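Local coordinates for nisin biosynthesis protein NisC (Lactococcus lactis subsp. lactis, PDB 2G0D) that is the cyclase of nisin biosynthesis, a zinc protein that closes the thioether rings of the lantibiotic by adding cysteine thiols to dehydrated residues of its precursor, at residues 12-17 with 368-373; 35-40 with 65-70; 44-49 with 379-384; 79-84 with 88-93; 111-116 with 145-150. All coordinates share one frame; numbering follows the deposited sequence.

Contact 1 of 5, residues 12-17 with 368-373; sequences IAQWDE and SGTGFL
Trp-15 and Gln-14, on helix 3-20, meet Thr-370 in the loop that leads into helix 376-387. In the alpha toroid of this lantibiotic cyclase, the contact ties the N-terminal helix to a loop some 350 residues further on. The firm half is the indole. Trp-15 NE1 donates to Thr-370 OG1 at 2.9 Å, with an N-H...O angle of 155°. The oxygen lies at the ring edge, 16° out of the indole plane, so the bond is slightly bent but still runs close to the direction of the N-H. Thr-370 has OG1 between its backbone N and carbonyl carbon (chi1 62°), which turns the hydroxyl to the indole and the methyl CG2 to Gln-14. The indole is buried, with Leu-37 and Ile-40 of helix 37-45 and Tyr-63 of helix 53-74 packed about it, and Ile-40 also touches Thr-370.

The Gln-14 half is looser and partly exposed. Its chain runs extended past CG and reaches Thr-370 with the amide alone, which meets the methyl obliquely and by van der Waals contact. Thr-370 is itself held by Ser-377, at the start of helix 376-387, through the backbone and through Ser-377 OG. Further along, Leu-373 is hydrogen-bonded by its backbone to Cys-324, a zinc ligand, so the same loop reaches from the outer helix to the metal site. On the looser side, Thr-370 CG2 lies 3.4 Å from Gln-14 OE1 and 3.8 Å from both Gln-14 CD and Gln-14 NE2.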
# COMPACT_ATOMS: atom_id res chain seq x y z
N ILE A 12 -16.14 13.78 10.99
CA ILE A 12 -15.61 14.37 12.21
C ILE A 12 -16.54 14.11 13.41
O ILE A 12 -16.07 13.74 14.48
CB ILE A 12 -15.32 15.89 12.07
CG1 ILE A 12 -14.21 16.14 11.03
CG2 ILE A 12 -14.90 16.48 13.43
CD1 ILE A 12 -14.18 17.57 10.50
N ALA A 13 -17.85 14.30 13.21
CA ALA A 13 -18.87 14.01 14.24
C ALA A 13 -18.85 12.55 14.73
O ALA A 13 -19.02 12.28 15.91
CB ALA A 13 -20.28 14.38 13.73
N GLN A 14 -18.63 11.62 13.81
CA GLN A 14 -18.51 10.21 14.17
C GLN A 14 -17.29 9.98 15.06
O GLN A 14 -17.36 9.26 16.08
CB GLN A 14 -18.45 9.34 12.90
CG GLN A 14 -19.76 9.38 12.09
CD GLN A 14 -19.74 8.48 10.86
OE1 GLN A 14 -19.56 7.26 10.96
NE2 GLN A 14 -19.95 9.08 9.68
N TRP A 15 -16.18 10.61 14.70
CA TRP A 15 -14.96 10.42 15.46
C TRP A 15 -14.87 11.24 16.73
O TRP A 15 -14.21 10.83 17.67
CB TRP A 15 -13.72 10.56 14.56
CG TRP A 15 -13.55 9.35 13.73
CD1 TRP A 15 -13.93 9.18 12.42
CD2 TRP A 15 -13.04 8.08 14.16
NE1 TRP A 15 -13.65 7.91 12.01
CE2 TRP A 15 -13.10 7.21 13.06
CE3 TRP A 15 -12.52 7.61 15.38
CZ2 TRP A 15 -12.65 5.87 13.13
CZ3 TRP A 15 -12.07 6.28 15.45
CH2 TRP A 15 -12.14 5.43 14.33
N ASP A 16 -15.54 12.39 16.77
CA ASP A 16 -15.67 13.13 18.03
C ASP A 16 -16.44 12.31 19.09
O ASP A 16 -16.06 12.31 20.26
CB ASP A 16 -16.33 14.49 17.80
CG ASP A 16 -15.38 15.50 17.17
OD1 ASP A 16 -14.21 15.15 16.94
OD2 ASP A 16 -15.79 16.64 16.90
N GLU A 17 -17.48 11.60 18.66
CA GLU A 17 -18.27 10.74 19.53
C GLU A 17 -17.47 9.51 20.00
O GLU A 17 -17.45 9.19 21.20
CB GLU A 17 -19.57 10.33 18.83
CG GLU A 17 -20.58 9.57 19.70
CD GLU A 17 -20.89 10.25 21.05
OE1 GLU A 17 -20.69 11.48 21.19
OE2 GLU A 17 -21.32 9.55 21.98
N SER A 368 -19.00 0.11 4.79
CA SER A 368 -17.56 0.06 4.62
C SER A 368 -16.87 0.91 5.69
O SER A 368 -15.64 0.88 5.80
CB SER A 368 -17.19 0.53 3.22
OG SER A 368 -17.82 1.78 2.92
N GLY A 369 -17.66 1.62 6.49
CA GLY A 369 -17.12 2.49 7.53
C GLY A 369 -16.46 3.73 6.93
O GLY A 369 -16.58 4.00 5.72
N THR A 370 -15.74 4.46 7.79
CA THR A 370 -15.23 5.78 7.43
C THR A 370 -13.75 5.78 7.12
O THR A 370 -13.23 6.80 6.72
CB THR A 370 -15.46 6.81 8.56
OG1 THR A 370 -14.74 6.39 9.74
CG2 THR A 370 -16.94 6.97 8.85
N GLY A 371 -13.10 4.63 7.31
CA GLY A 371 -11.65 4.53 7.29
C GLY A 371 -11.00 4.55 5.91
O GLY A 371 -11.67 4.55 4.86
N PHE A 372 -9.67 4.52 5.93
CA PHE A 372 -8.89 4.79 4.75
C PHE A 372 -9.00 3.70 3.71
O PHE A 372 -9.34 3.96 2.54
CB PHE A 372 -7.42 4.96 5.13
CG PHE A 372 -6.50 5.00 3.95
CD1 PHE A 372 -6.57 6.06 3.04
CD2 PHE A 372 -5.57 3.97 3.74
CE1 PHE A 372 -5.71 6.08 1.93
CE2 PHE A 372 -4.76 3.97 2.64
CZ PHE A 372 -4.81 5.03 1.74
N LEU A 373 -8.75 2.47 4.15
CA LEU A 373 -8.48 1.41 3.21
C LEU A 373 -9.75 0.99 2.46
O LEU A 373 -9.73 0.76 1.23
CB LEU A 373 -7.79 0.22 3.93
CG LEU A 373 -7.28 -0.93 3.06
CD1 LEU A 373 -6.34 -0.46 1.94
CD2 LEU A 373 -6.62 -2.04 3.90

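Contact 2 of 5, residues 35-40 with 65-70; sequences TGLPGI and EYIVSK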
# COMPACT_ATOMS: atom_id res chain seq x y z
N THR A 35 -8.53 1.37 9.33
CA THR A 35 -9.92 1.70 9.70
C THR A 35 -10.05 2.83 10.72
O THR A 35 -11.16 3.27 11.00
CB THR A 35 -10.67 0.47 10.30
OG1 THR A 35 -9.93 0.00 11.44
CG2 THR A 35 -10.80 -0.69 9.29
N GLY A 36 -8.95 3.28 11.29
CA GLY A 36 -9.03 4.17 12.45
C GLY A 36 -8.48 5.57 12.21
O GLY A 36 -8.41 6.05 11.06
N LEU A 37 -8.07 6.20 13.31
CA LEU A 37 -7.74 7.64 13.33
C LEU A 37 -6.61 8.13 12.41
O LEU A 37 -6.70 9.22 11.88
CB LEU A 37 -7.50 8.11 14.76
CG LEU A 37 -8.81 8.26 15.55
CD1 LEU A 37 -8.50 8.38 17.06
CD2 LEU A 37 -9.62 9.47 15.05
N PRO A 38 -5.53 7.36 12.27
CA PRO A 38 -4.50 7.74 11.31
C PRO A 38 -5.04 8.04 9.89
O PRO A 38 -4.60 9.03 9.27
CB PRO A 38 -3.57 6.51 11.32
CG PRO A 38 -3.69 6.02 12.77
CD PRO A 38 -5.17 6.12 13.01
N GLY A 39 -5.96 7.22 9.37
CA GLY A 39 -6.60 7.50 8.05
C GLY A 39 -7.43 8.79 8.06
O GLY A 39 -7.41 9.58 7.11
N ILE A 40 -8.10 9.03 9.19
CA ILE A 40 -8.89 10.24 9.36
C ILE A 40 -8.01 11.51 9.42
O ILE A 40 -8.33 12.51 8.77
CB ILE A 40 -9.77 10.16 10.63
CG1 ILE A 40 -10.62 8.88 10.61
CG2 ILE A 40 -10.67 11.38 10.74
CD1 ILE A 40 -11.43 8.64 9.32
N GLU A 65 -3.59 13.66 20.29
CA GLU A 65 -3.52 13.54 21.74
C GLU A 65 -4.28 12.30 22.21
O GLU A 65 -3.79 11.56 23.07
CB GLU A 65 -3.97 14.82 22.46
CG GLU A 65 -2.87 15.92 22.49
CD GLU A 65 -1.48 15.43 22.96
OE1 GLU A 65 -1.24 15.31 24.20
OE2 GLU A 65 -0.60 15.19 22.07
N TYR A 66 -5.45 12.05 21.62
CA TYR A 66 -6.20 10.84 21.92
C TYR A 66 -5.40 9.59 21.59
O TYR A 66 -5.47 8.61 22.31
CB TYR A 66 -7.53 10.84 21.18
CG TYR A 66 -8.39 9.62 21.41
CD1 TYR A 66 -9.30 9.59 22.46
CD2 TYR A 66 -8.30 8.51 20.57
CE1 TYR A 66 -10.10 8.47 22.68
CE2 TYR A 66 -9.10 7.39 20.76
CZ TYR A 66 -10.01 7.37 21.83
OH TYR A 66 -10.83 6.28 22.05
N ILE A 67 -4.65 9.61 20.48
CA ILE A 67 -3.78 8.48 20.14
C ILE A 67 -2.64 8.25 21.15
O ILE A 67 -2.46 7.11 21.60
CB ILE A 67 -3.20 8.56 18.69
CG1 ILE A 67 -4.29 8.26 17.63
CG2 ILE A 67 -2.03 7.60 18.53
CD1 ILE A 67 -3.84 8.55 16.21
N VAL A 68 -1.87 9.28 21.50
CA VAL A 68 -0.77 9.07 22.46
C VAL A 68 -1.27 8.58 23.83
O VAL A 68 -0.66 7.71 24.46
CB VAL A 68 0.33 10.22 22.53
CG1 VAL A 68 -0.05 11.47 21.72
CG2 VAL A 68 0.73 10.58 23.98
N SER A 69 -2.43 9.09 24.24
CA SER A 69 -3.05 8.65 25.48
C SER A 69 -3.36 7.15 25.48
O SER A 69 -3.17 6.47 26.50
CB SER A 69 -4.31 9.46 25.75
OG SER A 69 -5.25 8.67 26.45
N LYS A 70 -3.83 6.65 24.34
CA LYS A 70 -4.16 5.22 24.20
C LYS A 70 -2.91 4.36 24.10
O LYS A 70 -2.92 3.21 24.54
CB LYS A 70 -5.04 4.97 22.97
CG LYS A 70 -6.46 5.47 23.09
CD LYS A 70 -7.16 4.88 24.31
CE LYS A 70 -8.56 5.43 24.45
NZ LYS A 70 -9.45 4.70 23.53
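The ring of Tyr-66 takes Leu-37 obliquely at one side and carries Lys-70 on a face. Leu-37 CD1 comes to 3.5 Å from Tyr-66 CD2 and 3.9 Å from Tyr-66 CE2, and the leucine lies roughly perpendicular to the tyrosine. Lys-70, one helical turn after the tyrosine, lays its CG 4.0 Å over one face, nearer the rim than the centre. Tyr-66 has CG anti to its own backbone N (chi1 179°), which swings the ring off the helix beside the lysine chain, while the ammonium end of Lys-70 goes on to a salt bridge with Glu-30.

Ile-67, the next residue, makes the second half of the interface. It reaches across with the end of its extended chain: Ile-67 CD1 is 4.0 Å from Leu-37 CB and 4.2 Å from Pro-38 CD, touching the base of the leucine and the pyrrolidine ring together. Leu-37 is thus met near its root by the isoleucine and near its end by the tyrosine. No hydrogen bond crosses between 35-40 and 65-70, and the contact is wholly apolar.

Gly-36 occupies the N-cap position of helix 37-45, and Pro-38 stands in the first turn, where its lack of an N-H costs no helical bond. Trp-15 and Thr-19 of helix 3-20 close over Leu-37, and Ile-88 of helix 85-92 touches both Pro-38 and Ile-67. Here a helix of the inner layer packs on one of the outer layer, as in the double-layered alpha toroid of LanC cyclases.

Contact 3 of 5, residues 44-49 with 379-384; sequences LAELKN and CILVLS
Glu-46 and Leu-47 are the two central residues of a type I turn from Ala-45 to Lys-48 that ends helix 37-45, and they face Leu-381 and Ser-384 on helix 376-387 with CA atoms 7.3 Å apart for Glu-46 and Leu-381. The contact brings the N-terminal part of the alpha toroid against its last helix, consistent with closure of the ring of helices. Glu-46 touches with its aliphatic part: its CG lies 3.5 Å from Leu-381 CD2, and the two side chains cross nearly at right angles. The bend at chi2 (-59°) turns the carboxylate away from this methyl. Although buried, it is well supplied with partners: OE1 takes a salt bridge from Lys-385 and a hydrogen bond from the backbone N of Phe-392, and OE2 pairs with Thr-393 OG1, which would be expected to favour the charged form. Leu-47 sends its CD2 to within 4.0 Å of Ser-384 CB, while Val-8 and Tyr-56 pack against the same leucine. The serine hydroxyl is used inside its own helix: Ser-384 OG donates to Leu-381 O at 2.8 Å, with a C=O...O angle of 114° and the donor tilted 30° from the carbonyl plane.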
# COMPACT_ATOMS: atom_id res chain seq x y z
N LEU A 44 -8.11 14.74 6.69
CA LEU A 44 -8.34 16.11 7.18
C LEU A 44 -7.15 17.01 6.89
O LEU A 44 -7.31 18.19 6.58
CB LEU A 44 -8.62 16.10 8.69
CG LEU A 44 -9.97 15.61 9.25
CD1 LEU A 44 -9.95 15.60 10.79
CD2 LEU A 44 -11.12 16.46 8.77
N ALA A 45 -5.95 16.42 7.01
CA ALA A 45 -4.70 17.15 6.84
C ALA A 45 -4.54 17.62 5.42
O ALA A 45 -4.01 18.68 5.17
CB ALA A 45 -3.52 16.30 7.27
N GLU A 46 -5.03 16.80 4.49
CA GLU A 46 -5.04 17.14 3.08
C GLU A 46 -6.03 18.23 2.69
O GLU A 46 -6.14 18.58 1.51
CB GLU A 46 -5.34 15.89 2.26
CG GLU A 46 -4.17 14.97 2.10
CD GLU A 46 -2.96 15.61 1.44
OE1 GLU A 46 -3.05 16.77 0.97
OE2 GLU A 46 -1.90 14.92 1.40
N LEU A 47 -6.77 18.74 3.65
CA LEU A 47 -7.81 19.73 3.38
C LEU A 47 -7.37 21.11 3.85
O LEU A 47 -8.20 22.00 3.98
CB LEU A 47 -9.11 19.32 4.04
CG LEU A 47 -9.75 18.00 3.60
CD1 LEU A 47 -11.06 17.82 4.37
CD2 LEU A 47 -10.01 18.01 2.10
N LYS A 48 -6.06 21.27 4.06
CA LYS A 48 -5.48 22.49 4.62
C LYS A 48 -5.78 23.77 3.82
O LYS A 48 -5.98 24.84 4.41
CB LYS A 48 -3.96 22.33 4.84
CG LYS A 48 -3.30 23.58 5.40
CD LYS A 48 -1.90 23.32 5.94
CE LYS A 48 -1.34 24.64 6.51
NZ LYS A 48 0.01 24.53 7.17
N ASN A 49 -5.81 23.66 2.49
CA ASN A 49 -6.21 24.81 1.68
C ASN A 49 -7.65 25.26 1.96
O ASN A 49 -7.97 26.42 1.72
CB ASN A 49 -6.00 24.58 0.18
CG ASN A 49 -6.83 23.43 -0.36
OD1 ASN A 49 -6.70 22.30 0.11
ND2 ASN A 49 -7.68 23.72 -1.35
N CYS A 379 -11.70 7.44 -0.28
CA CYS A 379 -12.31 8.00 -1.47
C CYS A 379 -12.19 9.54 -1.49
O CYS A 379 -11.84 10.13 -2.52
CB CYS A 379 -13.77 7.57 -1.54
SG CYS A 379 -14.68 8.09 -3.00
N ILE A 380 -12.49 10.18 -0.37
CA ILE A 380 -12.37 11.63 -0.21
C ILE A 380 -10.92 12.07 -0.45
O ILE A 380 -10.70 13.09 -1.09
CB ILE A 380 -12.88 12.10 1.19
CG1 ILE A 380 -14.40 11.93 1.26
CG2 ILE A 380 -12.48 13.55 1.48
CD1 ILE A 380 -15.01 11.95 2.67
N LEU A 381 -9.95 11.32 0.07
CA LEU A 381 -8.55 11.63 -0.19
C LEU A 381 -8.25 11.69 -1.68
O LEU A 381 -7.64 12.64 -2.15
CB LEU A 381 -7.60 10.62 0.48
CG LEU A 381 -7.13 11.03 1.89
CD1 LEU A 381 -6.76 9.78 2.70
CD2 LEU A 381 -5.96 11.98 1.80
N VAL A 382 -8.67 10.66 -2.41
CA VAL A 382 -8.51 10.61 -3.86
C VAL A 382 -9.13 11.85 -4.49
O VAL A 382 -8.47 12.56 -5.26
CB VAL A 382 -9.13 9.33 -4.48
CG1 VAL A 382 -8.95 9.31 -6.01
CG2 VAL A 382 -8.50 8.05 -3.89
N LEU A 383 -10.39 12.12 -4.16
CA LEU A 383 -11.14 13.19 -4.80
C LEU A 383 -10.50 14.51 -4.45
O LEU A 383 -10.46 15.41 -5.26
CB LEU A 383 -12.63 13.18 -4.35
CG LEU A 383 -13.55 12.09 -4.94
CD1 LEU A 383 -14.83 11.95 -4.13
CD2 LEU A 383 -13.90 12.52 -6.36
N SER A 384 -9.99 14.62 -3.23
CA SER A 384 -9.45 15.90 -2.79
C SER A 384 -8.16 16.29 -3.54
O SER A 384 -7.93 17.46 -3.75
CB SER A 384 -9.26 15.91 -1.26
OG SER A 384 -8.15 15.11 -0.87

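Contact 4 of 5, residues 79-84 with 88-93; sequences GSLYSG and IALSIL
Leu-81 and Leu-90 meet by their methyls, with Leu-81 CD1 4.1 Å from Leu-90 CD2, while Gly-84 and Ile-88 join through the backbone. Leu-81 has CG opposite its backbone N (chi1 180°), which carries CD1 to Leu-90. Ile-88 N donates weakly to Gly-84 O at 3.4 Å, though the N-H...O angle of 163° is fairly straight. The Ile-88 side chain lies beside the same oxygen, its CG1 3.6 Å from Gly-84 O. Gly-84 is the N-cap of helix 85-92, and its carbonyl thus starts the helical bonding of one of the short inner helices of the alpha toroid. The turn before it is shaped by Ser-80. Ser-80 O takes Gly-84 N at 2.8 Å, and Ser-80 OG takes Ser-83 N at 3.0 Å, an ST motif. Further out, the carboxylate of Glu-138 fixes both hydroxyls of this turn, OE1 bonding Ser-80 OG and OE2 bonding Ser-83 OG. The side chain of Leu-81 is about 13 Å from the zinc ion. On the helix side, Tyr-146 packs against Leu-90, and Ser-91 OG donates a hydrogen bond to Ile-88 O, 2.7 Å away.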
# COMPACT_ATOMS: atom_id res chain seq x y z
N GLY A 79 4.50 -2.92 14.67
CA GLY A 79 5.09 -1.77 14.00
C GLY A 79 4.54 -1.57 12.58
O GLY A 79 5.03 -0.76 11.85
N SER A 80 3.47 -2.29 12.23
CA SER A 80 3.03 -2.44 10.85
C SER A 80 2.46 -1.16 10.22
O SER A 80 1.93 -0.30 10.92
CB SER A 80 2.02 -3.59 10.74
OG SER A 80 0.72 -3.16 11.07
N LEU A 81 2.58 -1.04 8.91
CA LEU A 81 2.03 0.12 8.18
C LEU A 81 0.52 0.30 8.43
O LEU A 81 0.08 1.39 8.78
CB LEU A 81 2.31 0.02 6.67
CG LEU A 81 1.80 1.15 5.74
CD1 LEU A 81 2.42 2.53 6.07
CD2 LEU A 81 2.06 0.84 4.26
N TYR A 82 -0.27 -0.77 8.26
CA TYR A 82 -1.73 -0.63 8.29
C TYR A 82 -2.38 -0.85 9.65
O TYR A 82 -3.51 -0.43 9.83
CB TYR A 82 -2.41 -1.47 7.19
CG TYR A 82 -2.43 -0.75 5.86
CD1 TYR A 82 -1.33 -0.76 5.03
CD2 TYR A 82 -3.57 -0.02 5.45
CE1 TYR A 82 -1.33 -0.07 3.81
CE2 TYR A 82 -3.58 0.68 4.25
CZ TYR A 82 -2.48 0.64 3.43
OH TYR A 82 -2.49 1.31 2.25
N SER A 83 -1.69 -1.50 10.58
CA SER A 83 -2.24 -1.70 11.94
C SER A 83 -1.36 -1.15 13.05
O SER A 83 -1.82 -1.05 14.18
CB SER A 83 -2.48 -3.19 12.24
OG SER A 83 -3.35 -3.73 11.29
N GLY A 84 -0.11 -0.82 12.75
CA GLY A 84 0.83 -0.51 13.82
C GLY A 84 1.46 0.86 13.80
O GLY A 84 0.89 1.81 13.26
N ILE A 88 0.64 4.99 12.05
CA ILE A 88 0.45 6.15 12.92
C ILE A 88 1.48 7.22 12.62
O ILE A 88 1.13 8.41 12.48
CB ILE A 88 0.50 5.76 14.43
CG1 ILE A 88 -0.58 4.71 14.75
CG2 ILE A 88 0.33 7.01 15.29
CD1 ILE A 88 -0.45 4.06 16.14
N ALA A 89 2.75 6.82 12.51
CA ALA A 89 3.83 7.75 12.14
C ALA A 89 3.62 8.37 10.77
O ALA A 89 3.83 9.58 10.61
CB ALA A 89 5.20 7.08 12.24
N LEU A 90 3.25 7.57 9.76
CA LEU A 90 2.95 8.14 8.45
C LEU A 90 1.88 9.22 8.53
O LEU A 90 2.01 10.28 7.86
CB LEU A 90 2.48 7.05 7.45
CG LEU A 90 2.28 7.51 5.98
CD1 LEU A 90 3.62 7.83 5.35
CD2 LEU A 90 1.56 6.46 5.20
N SER A 91 0.83 8.98 9.33
CA SER A 91 -0.30 9.90 9.40
C SER A 91 0.06 11.31 9.95
O SER A 91 -0.65 12.31 9.66
CB SER A 91 -1.47 9.27 10.16
OG SER A 91 -1.26 9.24 11.57
N ILE A 92 1.18 11.40 10.69
CA ILE A 92 1.61 12.70 11.26
C ILE A 92 2.98 13.17 10.76
O ILE A 92 3.48 14.22 11.17
CB ILE A 92 1.59 12.69 12.82
CG1 ILE A 92 2.69 11.76 13.37
CG2 ILE A 92 0.21 12.29 13.36
CD1 ILE A 92 2.77 11.72 14.90
N LEU A 93 3.60 12.40 9.89
CA LEU A 93 4.98 12.69 9.44
C LEU A 93 5.17 14.14 8.94
O LEU A 93 6.17 14.78 9.29
CB LEU A 93 5.44 11.67 8.38
CG LEU A 93 6.87 11.85 7.87
CD1 LEU A 93 7.89 11.75 9.01
CD2 LEU A 93 7.19 10.84 6.81

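Contact 5 of 5, residues 111-116 with 145-150; sequences RYIEYF and SYLLLI
Ile-113 carries its side of the contact against Tyr-146 and Leu-147. Its CB points at the facing helix and splits the chain into two arms. CG2, anti to the backbone N, meets Leu-147 CD2 at 4.1 Å; the two side chains run antiparallel alongside each other. CG1, turned beside the backbone N (chi1 -70°), serves mainly to carry the terminal methyl onward, and a nearly straight chi2 of 162° sends CD1 to the tyrosine. There CD1 lies 3.9 Å from Tyr-146 CE2 and 4.1 Å from Tyr-146 CD2, approaching the ring obliquely along one C-C bond. Nothing polar passes between 111-116 and 145-150. The phenol OH bonds Asn-110 OD1, on the helix that carries Ile-113, which would steady the ring there.

Leu-147 also opens a type I turn that runs to Ile-150, closed by Ile-150 N bonding to Leu-147 O at 2.9 Å. The contact sets inner helix 140-147 against the middle of the long outer helix 100-122 of the toroid. Ala-85 and Ala-89 of helix 85-92 flank it, touching Ile-113 and Tyr-146 respectively, and helix 156-168 packs on Leu-147 through Leu-158 and Ile-162.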
# COMPACT_ATOMS: atom_id res chain seq x y z
N ARG A 111 11.87 4.57 16.94
CA ARG A 111 12.65 3.68 17.79
C ARG A 111 11.87 2.41 18.09
O ARG A 111 12.41 1.31 18.02
CB ARG A 111 13.10 4.39 19.10
CG ARG A 111 14.02 5.63 18.90
CD ARG A 111 14.79 5.66 17.52
NE ARG A 111 15.81 6.71 17.50
CZ ARG A 111 17.13 6.50 17.49
NH1 ARG A 111 17.65 5.27 17.45
NH2 ARG A 111 17.96 7.54 17.50
N TYR A 112 10.58 2.53 18.37
CA TYR A 112 9.78 1.32 18.53
C TYR A 112 9.78 0.49 17.24
O TYR A 112 9.95 -0.73 17.29
CB TYR A 112 8.35 1.59 19.04
CG TYR A 112 7.50 0.32 18.94
CD1 TYR A 112 7.64 -0.74 19.86
CD2 TYR A 112 6.63 0.14 17.88
CE1 TYR A 112 6.87 -1.92 19.71
CE2 TYR A 112 5.88 -1.01 17.74
CZ TYR A 112 6.00 -2.03 18.63
OH TYR A 112 5.22 -3.15 18.42
N ILE A 113 9.61 1.16 16.09
CA ILE A 113 9.60 0.45 14.82
C ILE A 113 10.89 -0.32 14.57
O ILE A 113 10.84 -1.49 14.18
CB ILE A 113 9.31 1.38 13.61
CG1 ILE A 113 7.85 1.88 13.62
CG2 ILE A 113 9.58 0.63 12.30
CD1 ILE A 113 7.57 3.13 12.75
N GLU A 114 12.04 0.33 14.78
CA GLU A 114 13.33 -0.31 14.62
C GLU A 114 13.51 -1.50 15.57
O GLU A 114 13.95 -2.56 15.14
CB GLU A 114 14.48 0.69 14.82
CG GLU A 114 15.88 0.04 14.75
CD GLU A 114 16.99 1.02 14.41
OE1 GLU A 114 16.80 2.25 14.54
OE2 GLU A 114 18.06 0.54 13.99
N TYR A 115 13.19 -1.30 16.85
CA TYR A 115 13.08 -2.42 17.82
C TYR A 115 12.16 -3.55 17.30
O TYR A 115 12.56 -4.72 17.28
CB TYR A 115 12.56 -1.95 19.19
CG TYR A 115 12.00 -3.10 20.02
CD1 TYR A 115 12.85 -4.08 20.52
CD2 TYR A 115 10.63 -3.23 20.24
CE1 TYR A 115 12.37 -5.15 21.25
CE2 TYR A 115 10.13 -4.32 20.99
CZ TYR A 115 11.01 -5.27 21.49
OH TYR A 115 10.55 -6.35 22.21
N PHE A 116 10.94 -3.19 16.90
CA PHE A 116 9.97 -4.16 16.39
C PHE A 116 10.51 -4.98 15.21
O PHE A 116 10.41 -6.22 15.19
CB PHE A 116 8.65 -3.49 15.99
CG PHE A 116 7.68 -4.43 15.31
CD1 PHE A 116 6.93 -5.34 16.06
CD2 PHE A 116 7.55 -4.43 13.92
CE1 PHE A 116 6.05 -6.24 15.43
CE2 PHE A 116 6.66 -5.32 13.28
CZ PHE A 116 5.91 -6.22 14.03
N SER A 145 8.33 1.11 3.38
CA SER A 145 7.73 2.21 2.59
C SER A 145 7.77 3.51 3.39
O SER A 145 8.22 4.55 2.89
CB SER A 145 6.28 1.89 2.22
OG SER A 145 5.80 2.85 1.30
N TYR A 146 7.29 3.43 4.64
CA TYR A 146 7.37 4.53 5.60
C TYR A 146 8.82 4.90 5.92
O TYR A 146 9.18 6.08 5.85
CB TYR A 146 6.61 4.24 6.91
CG TYR A 146 7.00 5.22 8.00
CD1 TYR A 146 6.53 6.54 7.99
CD2 TYR A 146 7.86 4.85 9.03
CE1 TYR A 146 6.92 7.46 8.97
CE2 TYR A 146 8.27 5.76 10.02
CZ TYR A 146 7.80 7.07 9.97
OH TYR A 146 8.19 7.97 10.96
N LEU A 147 9.64 3.90 6.27
CA LEU A 147 11.05 4.17 6.67
C LEU A 147 11.83 4.96 5.64
O LEU A 147 12.57 5.87 6.01
CB LEU A 147 11.81 2.88 7.07
CG LEU A 147 11.30 2.19 8.34
CD1 LEU A 147 11.96 0.80 8.50
CD2 LEU A 147 11.52 3.04 9.60
N LEU A 148 11.60 4.66 4.34
CA LEU A 148 12.33 5.31 3.24
C LEU A 148 12.05 6.81 3.04
O LEU A 148 12.77 7.50 2.30
CB LEU A 148 12.13 4.53 1.93
CG LEU A 148 12.83 3.17 1.91
CD1 LEU A 148 12.28 2.32 0.77
CD2 LEU A 148 14.37 3.30 1.80
N LEU A 149 11.03 7.31 3.73
CA LEU A 149 10.77 8.75 3.80
C LEU A 149 11.64 9.47 4.84
O LEU A 149 11.67 10.69 4.86
CB LEU A 149 9.30 9.00 4.17
CG LEU A 149 8.23 8.62 3.12
CD1 LEU A 149 6.86 8.80 3.77
CD2 LEU A 149 8.38 9.49 1.83
N ILE A 150 12.29 8.72 5.74
CA ILE A 150 13.16 9.34 6.73
C ILE A 150 14.58 9.43 6.16
O ILE A 150 15.19 8.41 5.83
CB ILE A 150 13.19 8.55 8.08
CG1 ILE A 150 11.77 8.26 8.60
CG2 ILE A 150 13.99 9.31 9.12
CD1 ILE A 150 11.77 7.25 9.74

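How the contacts relate
Contacts 2, 3, 4 and 5 are buried; contact 1 is partly so, since Gln-14 and Thr-370 are partly exposed. Helix 37-45 serves contacts 2 and 3, at its start and its end, and contacts 1 and 2 share one packed layer. Contact 4 touches both contact 2, where Ser-91 meets the backbone of Pro-38, and contact 5, where Leu-93 meets Leu-149. Contacts 1 and 3 join the N-terminal part of the chain to its C-terminal part, whereas the others join elements close in sequence. Contacts 2 and 5 are purely apolar helix packing, contact 1 turns on one side-chain hydrogen bond, contact 4 on a helix start, and contact 3 packs aliphatic carbons beside a buried carboxylate.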